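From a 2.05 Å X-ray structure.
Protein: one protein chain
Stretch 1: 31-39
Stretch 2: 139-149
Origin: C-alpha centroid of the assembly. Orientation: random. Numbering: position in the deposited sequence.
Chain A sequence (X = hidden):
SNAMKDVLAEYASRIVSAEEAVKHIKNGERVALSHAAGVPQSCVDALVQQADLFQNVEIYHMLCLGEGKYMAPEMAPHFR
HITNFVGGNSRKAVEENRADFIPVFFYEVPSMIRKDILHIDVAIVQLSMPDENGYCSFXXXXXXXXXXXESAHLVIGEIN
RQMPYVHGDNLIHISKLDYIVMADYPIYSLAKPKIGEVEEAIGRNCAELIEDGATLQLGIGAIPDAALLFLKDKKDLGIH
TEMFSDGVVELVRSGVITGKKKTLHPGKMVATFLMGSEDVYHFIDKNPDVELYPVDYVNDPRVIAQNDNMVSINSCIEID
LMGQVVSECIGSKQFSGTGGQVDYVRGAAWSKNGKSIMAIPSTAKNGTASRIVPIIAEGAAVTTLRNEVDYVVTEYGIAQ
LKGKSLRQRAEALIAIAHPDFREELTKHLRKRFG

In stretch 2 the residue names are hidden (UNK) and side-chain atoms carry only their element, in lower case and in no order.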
# COMPACT_ATOMS: atom_id res chain seq x y z
N VAL A 31 14.01 13.31 -20.97
CA VAL A 31 13.20 13.03 -22.15
C VAL A 31 12.38 11.81 -21.84
O VAL A 31 12.95 10.78 -21.49
CB VAL A 31 14.09 12.73 -23.37
CG1 VAL A 31 13.25 12.49 -24.61
CG2 VAL A 31 15.09 13.84 -23.58
N ALA A 32 11.05 11.92 -21.94
CA ALA A 32 10.15 10.79 -21.75
C ALA A 32 9.77 10.26 -23.13
O ALA A 32 9.60 11.03 -24.07
CB ALA A 32 8.92 11.22 -21.00
N LEU A 33 9.68 8.94 -23.26
CA LEU A 33 9.33 8.29 -24.53
C LEU A 33 8.08 7.53 -24.32
O LEU A 33 7.88 7.03 -23.24
CB LEU A 33 10.40 7.29 -24.95
CG LEU A 33 11.83 7.78 -25.21
CD1 LEU A 33 12.68 6.61 -25.64
CD2 LEU A 33 11.84 8.86 -26.26
N SER A 34 7.27 7.40 -25.37
CA SER A 34 6.15 6.46 -25.32
C SER A 34 6.60 5.10 -24.82
O SER A 34 7.66 4.60 -25.21
CB SER A 34 5.47 6.29 -26.69
OG SER A 34 4.74 7.41 -27.10
N HIS A 35 5.78 4.51 -23.97
CA HIS A 35 6.09 3.26 -23.29
C HIS A 35 6.03 2.03 -24.20
O HIS A 35 5.23 1.97 -25.12
CB HIS A 35 5.10 3.07 -22.12
CG HIS A 35 5.38 1.87 -21.27
ND1 HIS A 35 6.65 1.58 -20.81
CD2 HIS A 35 4.56 0.93 -20.75
CE1 HIS A 35 6.60 0.48 -20.07
NE2 HIS A 35 5.35 0.06 -20.03
N ALA A 36 6.90 1.06 -23.90
CA ALA A 36 6.82 -0.31 -24.42
C ALA A 36 6.70 -0.37 -25.95
O ALA A 36 7.63 0.05 -26.66
CB ALA A 36 5.68 -1.13 -23.69
N ALA A 37 5.60 -0.92 -26.46
CA ALA A 37 5.50 -1.23 -27.90
C ALA A 37 5.40 0.03 -28.75
O ALA A 37 5.68 -0.02 -29.96
CB ALA A 37 4.31 -2.16 -28.20
N GLY A 38 5.05 1.14 -28.12
CA GLY A 38 4.88 2.40 -28.82
C GLY A 38 6.09 3.29 -28.77
O GLY A 38 6.00 4.46 -29.01
N VAL A 39 7.24 2.73 -28.42
CA VAL A 39 8.47 3.51 -28.39
C VAL A 39 8.64 4.14 -29.78
O VAL A 39 8.47 3.46 -30.79
CB VAL A 39 9.70 2.63 -28.02
CG1 VAL A 39 10.94 3.08 -28.75
CG2 VAL A 39 9.95 2.64 -26.50
N UNK A 139 -2.43 5.64 -29.57
CA UNK A 139 -2.39 4.23 -29.96
C UNK A 139 -2.25 3.29 -28.74
O UNK A 139 -3.02 3.38 -27.78
N UNK A 140 -1.24 2.44 -28.80
CA UNK A 140 -1.01 1.39 -27.83
C UNK A 140 -0.32 1.86 -26.52
O UNK A 140 -0.13 1.05 -25.64
c UNK A 140 -0.83 -0.42 -29.64
c UNK A 140 1.25 0.72 -28.87
c UNK A 140 -0.13 0.22 -28.45
N UNK A 141 0.05 3.14 -26.41
CA UNK A 141 0.77 3.66 -25.24
C UNK A 141 0.15 4.93 -24.67
O UNK A 141 0.47 6.04 -25.07
c UNK A 141 2.25 3.86 -25.58
o UNK A 141 2.84 2.62 -25.94
N UNK A 142 -0.78 4.74 -23.73
CA UNK A 142 -1.44 5.84 -23.05
C UNK A 142 -0.71 6.06 -21.74
O UNK A 142 0.00 7.07 -21.59
c UNK A 142 -2.93 5.53 -22.84
s UNK A 142 -3.92 6.90 -22.17
N UNK A 143 -0.88 5.13 -20.79
CA UNK A 143 0.02 5.04 -19.62
C UNK A 143 0.49 6.38 -19.00
O UNK A 143 -0.34 7.15 -18.52
o UNK A 143 2.72 5.31 -21.24
c UNK A 143 1.90 4.36 -21.23
o UNK A 143 1.71 3.63 -22.23
c UNK A 143 1.15 4.04 -19.94
N UNK A 144 1.78 6.65 -18.96
CA UNK A 144 2.28 7.96 -18.57
C UNK A 144 2.66 8.77 -19.81
O UNK A 144 3.03 9.93 -19.69
c UNK A 144 3.51 7.83 -17.67
c UNK A 144 4.92 5.90 -18.49
c UNK A 144 4.72 7.27 -18.40
c UNK A 144 5.61 8.10 -19.07
c UNK A 144 5.98 5.37 -19.18
c UNK A 144 6.68 7.57 -19.76
o UNK A 144 7.92 5.65 -20.49
c UNK A 144 6.87 6.20 -19.81
N UNK A 145 2.64 8.14 -20.98
CA UNK A 145 3.06 8.77 -22.23
C UNK A 145 2.17 9.96 -22.53
O UNK A 145 2.66 11.04 -22.89
c UNK A 145 3.02 7.77 -23.39
o UNK A 145 3.80 6.61 -23.14
N UNK A 146 0.86 9.78 -22.37
CA UNK A 146 -0.09 10.87 -22.59
C UNK A 146 0.08 12.00 -21.57
O UNK A 146 0.23 13.15 -21.98
c UNK A 146 -3.97 10.74 -22.96
n UNK A 146 -5.46 12.19 -21.83
c UNK A 146 -5.08 11.71 -23.10
c UNK A 146 -2.64 11.39 -22.55
c UNK A 146 -1.53 10.34 -22.63
N UNK A 147 0.07 11.66 -20.26
CA UNK A 147 0.39 12.68 -19.26
C UNK A 147 1.71 13.40 -19.53
O UNK A 147 1.76 14.61 -19.36
c UNK A 147 -0.46 10.73 -18.17
c UNK A 147 -0.50 10.45 -19.63
c UNK A 147 0.46 11.88 -17.97
N UNK A 148 2.74 12.70 -19.99
CA UNK A 148 4.01 13.36 -20.31
C UNK A 148 3.83 14.39 -21.43
O UNK A 148 4.28 15.53 -21.32
c UNK A 148 5.10 12.35 -20.67
N UNK A 149 3.17 13.98 -22.51
CA UNK A 149 2.90 14.87 -23.63
C UNK A 149 2.09 16.09 -23.18
O UNK A 149 2.26 17.18 -23.71
c UNK A 149 2.18 14.14 -24.75
O HOH W 1 2.21 7.16 -27.14
O HOH W 2 8.65 3.25 -20.81
O HOH W 3 2.69 -0.25 -25.67

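Position 139 has no side-chain atoms, so it is Gly139. Its phi of 52° also favours glycine, and it lies out of reach of stretch 1.

Position 140 has three carbons, one carrying the other two. This branching at CB gives Val140. One methyl, CG2, lies 4.3 Å from Ala37 CB, an apolar contact.

Position 141 has one carbon and then one oxygen, which identifies Ser141. Its OG donates a hydrogen bond to His35 O at 2.6 Å. Gly38 fits closely here: an ideal CB on Gly38 would lie 2.5 Å from Ser141 OG, a clash.

Position 142 has one carbon and then one sulfur. It is Cys142, and its CB points away from stretch 1.

Position 143 has two carbons, the second carrying two oxygens. The short carboxylate gives Asp143. Its OD1 lies 3.4 Å from His35 CB. OD2 is buried by the contact and has no partner in the model.

Position 144 has one carbon, then a six-carbon ring bearing an oxygen. This is Tyr144. CB points sideways, but the end of the side chain comes nearer, with OH 3.1 Å from Leu33 O. The ring is oblique to that of His35, with planes at 52°. Water 2 joins the two side chains, 2.5 Å from Tyr144 OH and 2.6 Å from His35 ND1.

Position 145 again has one carbon and one oxygen, hence Ser145. Its OG accepts from His35 N at 3.0 Å and donates to Asp143 OD1 at 2.5 Å. Asp143 OD1 also accepts from Ser145 N at 2.8 Å, a capping bond.

Position 146 has four carbons in a row ending in nitrogen. It is Lys146, with CB directed away from stretch 1.

Position 147 has three carbons closing a ring onto the backbone N, which only Pro147 explains. It makes no contact with stretch 1.

Position 148 has a single carbon and is Ala148. Its CB packs against Ala32 CB at 4.0 Å.

Position 149 also has a single carbon and is Ala149. It is out of reach.

The contact centres on the backbone of His35. Two serine hydroxyls hold it, Ser145 OG at its N and Ser141 OG at its O. Asp143 links this grip to the helix cap, because OD1 receives both the amide and the hydroxyl of Ser145. Water 3 extends the network by donating to Ser141 OG at 2.9 Å. Small apolar contacts complete the fit, and 398 Å² is buried in total.

Stretch 2, residues 139-149: GVSCDYSKPAA
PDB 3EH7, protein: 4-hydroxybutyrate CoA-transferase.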